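Local coordinates for protein agglutinin alpha chain (Maclura pomifera, PDB 3LLZ) that binds galactose as a jacalin-family lectin, recognising the T-antigen disaccharide Gal-beta-1,3-GalNAc, and assembles from four alpha and four beta chains, at residues F104-E109 with F127-S132. Numbering follows the deposited sequence.
Sequences FSLPIE and FSIYLS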
loop_
_atom_site.group_PDB
_atom_site.type_symbol
_atom_site.label_atom_id
_atom_site.label_comp_id
_atom_site.label_asym_id
_atom_site.label_seq_id
_atom_site.Cartn_x
_atom_site.Cartn_y
_atom_site.Cartn_z
ATOM N N PHE A 104 -10.890 22.662 9.105
ATOM C CA PHE A 104 -9.950 21.692 8.565
ATOM C C PHE A 104 -10.777 20.745 7.720
ATOM O O PHE A 104 -11.978 20.579 7.947
ATOM C CB PHE A 104 -9.207 20.935 9.682
ATOM C CG PHE A 104 -10.063 19.969 10.446
ATOM C CD1 PHE A 104 -10.234 18.658 10.000
ATOM C CD2 PHE A 104 -10.699 20.366 11.614
ATOM C CE1 PHE A 104 -11.029 17.764 10.714
ATOM C CE2 PHE A 104 -11.492 19.482 12.330
ATOM C CZ PHE A 104 -11.658 18.178 11.880
ATOM N N SER A 105 -10.144 20.134 6.729
ATOM C CA SER A 105 -10.864 19.215 5.870
ATOM C C SER A 105 -9.936 18.202 5.243
ATOM O O SER A 105 -8.823 18.533 4.825
ATOM C CB SER A 105 -11.587 19.981 4.759
ATOM O OG SER A 105 -10.662 20.662 3.926
ATOM N N LEU A 106 -10.398 16.961 5.200
ATOM C CA LEU A 106 -9.634 15.900 4.577
ATOM C C LEU A 106 -10.526 15.232 3.548
ATOM O O LEU A 106 -11.268 14.296 3.859
ATOM C CB LEU A 106 -9.161 14.860 5.596
ATOM C CG LEU A 106 -8.346 13.727 4.951
ATOM C CD1 LEU A 106 -7.003 14.260 4.461
ATOM C CD2 LEU A 106 -8.138 12.610 5.958
ATOM N N PRO A 107 -10.512 15.750 2.311
ATOM C CA PRO A 107 -11.321 15.166 1.245
ATOM C C PRO A 107 -10.484 13.989 0.755
ATOM O O PRO A 107 -9.256 14.077 0.732
ATOM C CB PRO A 107 -11.385 16.278 0.189
ATOM C CG PRO A 107 -10.882 17.511 0.892
ATOM C CD PRO A 107 -9.863 16.987 1.857
ATOM N N ILE A 108 -11.135 12.896 0.385
ATOM C CA ILE A 108 -10.412 11.729 -0.101
ATOM C C ILE A 108 -10.838 11.465 -1.535
ATOM O O ILE A 108 -11.998 11.150 -1.799
ATOM C CB ILE A 108 -10.707 10.490 0.761
ATOM C CG1 ILE A 108 -10.341 10.785 2.220
ATOM C CG2 ILE A 108 -9.913 9.294 0.237
ATOM C CD1 ILE A 108 -10.824 9.731 3.200
ATOM N N GLU A 109 -9.891 11.610 -2.457
ATOM C CA GLU A 109 -10.163 11.400 -3.872
ATOM C C GLU A 109 -10.150 9.907 -4.189
ATOM O O GLU A 109 -10.947 9.425 -4.993
ATOM C CB GLU A 109 -9.127 12.145 -4.714
ATOM C CG GLU A 109 -9.547 12.348 -6.154
ATOM C CD GLU A 109 -8.673 13.354 -6.878
ATOM O OE1 GLU A 109 -8.494 14.475 -6.359
ATOM O OE2 GLU A 109 -8.172 13.023 -7.971
ATOM N N PHE A 127 -7.088 14.279 16.613
ATOM C CA PHE A 127 -7.218 12.942 16.065
ATOM C C PHE A 127 -6.492 12.847 14.740
ATOM O O PHE A 127 -6.240 13.857 14.077
ATOM C CB PHE A 127 -8.694 12.563 15.882
ATOM C CG PHE A 127 -9.366 13.255 14.729
ATOM C CD1 PHE A 127 -9.434 12.646 13.480
ATOM C CD2 PHE A 127 -9.926 14.517 14.892
ATOM C CE1 PHE A 127 -10.054 13.288 12.406
ATOM C CE2 PHE A 127 -10.545 15.166 13.828
ATOM C CZ PHE A 127 -10.610 14.550 12.582
ATOM N N SER A 128 -6.131 11.620 14.386
ATOM C CA SER A 128 -5.458 11.332 13.131
ATOM C C SER A 128 -6.255 10.232 12.450
ATOM O O SER A 128 -7.031 9.516 13.091
ATOM C CB SER A 128 -4.014 10.889 13.373
ATOM O OG SER A 128 -3.254 11.962 13.914
ATOM N N ILE A 129 -6.063 10.110 11.145
ATOM C CA ILE A 129 -6.777 9.136 10.340
ATOM C C ILE A 129 -5.846 8.186 9.589
ATOM O O ILE A 129 -4.848 8.610 8.994
ATOM C CB ILE A 129 -7.678 9.870 9.306
ATOM C CG1 ILE A 129 -8.798 10.615 10.041
ATOM C CG2 ILE A 129 -8.228 8.891 8.285
ATOM C CD1 ILE A 129 -9.685 11.453 9.134
ATOM N N TYR A 130 -6.174 6.898 9.633
ATOM C CA TYR A 130 -5.418 5.882 8.910
ATOM C C TYR A 130 -6.031 5.779 7.518
ATOM O O TYR A 130 -7.246 5.655 7.383
ATOM C CB TYR A 130 -5.546 4.508 9.575
ATOM C CG TYR A 130 -4.703 4.285 10.810
ATOM C CD1 TYR A 130 -4.983 4.943 12.004
ATOM C CD2 TYR A 130 -3.650 3.372 10.791
ATOM C CE1 TYR A 130 -4.239 4.689 13.158
ATOM C CE2 TYR A 130 -2.900 3.109 11.930
ATOM C CZ TYR A 130 -3.201 3.770 13.111
ATOM O OH TYR A 130 -2.468 3.496 14.233
ATOM N N LEU A 131 -5.192 5.827 6.487
ATOM C CA LEU A 131 -5.671 5.721 5.114
ATOM C C LEU A 131 -5.049 4.518 4.422
ATOM O O LEU A 131 -3.872 4.206 4.620
ATOM C CB LEU A 131 -5.327 6.984 4.322
ATOM C CG LEU A 131 -5.989 8.298 4.741
ATOM C CD1 LEU A 131 -5.416 9.427 3.884
ATOM C CD2 LEU A 131 -7.498 8.208 4.574
ATOM N N SER A 132 -5.846 3.843 3.604
ATOM C CA SER A 132 -5.353 2.686 2.878
ATOM C C SER A 132 -6.223 2.369 1.677
ATOM O O SER A 132 -7.374 2.792 1.594
ATOM C CB SER A 132 -5.325 1.462 3.801
ATOM O OG SER A 132 -4.888 0.304 3.103
#
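Strand 104-108, with Phe-104, Leu-106 and Ile-108 turned inward, faces Phe-127, Ile-129 and Leu-131 of strand 127-132 across an apolar layer, the two running almost parallel at 8° with their axes 10.6 Å apart at closest approach. That spacing is too wide for backbone pairing, and the strands meet through one side chain against one side chain at three levels. At the first, the two phenylalanine rings touch by their outer ends, CE1 of Phe-104 lying 3.7 Å from CZ of Phe-127. Their planes are inclined at 64° and their centroids stand 5.8 Å apart, an oblique pairing. The CB of Phe-127 does not point at the other strand; with CG between the backbone N and the carbonyl carbon (chi1 74°), its ring nevertheless swings across to Phe-104. Ile-129 presents CG1 to the edge of this ring, in its plane, and so links the aromatic level to the next.

The contact joins two of the three sheets of the jacalin-type beta-prism. Within the chain, strands 102-108 and 124-132 are outermost strands of their sheets, hydrogen-bonded through the backbone to strands 65-75 and 110-120 respectively. The aromatic end packs on Leu-84 of strand 78-88.

In the middle level Leu-106 and Ile-129 meet tip to tip, CD2 to CD1 at 3.7 Å. Ile-129 runs out through CG1 in extended form, carrying CD1 to the leucine. Ile-108 and Leu-131 pass at a slant, with CD1 of the former 3.9 Å from CD2 of the latter. Leu-106 and Leu-131 also pack on their counterparts in a second subunit; one bound peptide pairs antiparallel with Phe-127, Ile-129, Tyr-130 and Leu-131, a second with Ile-108, so each sheet runs on across an interface.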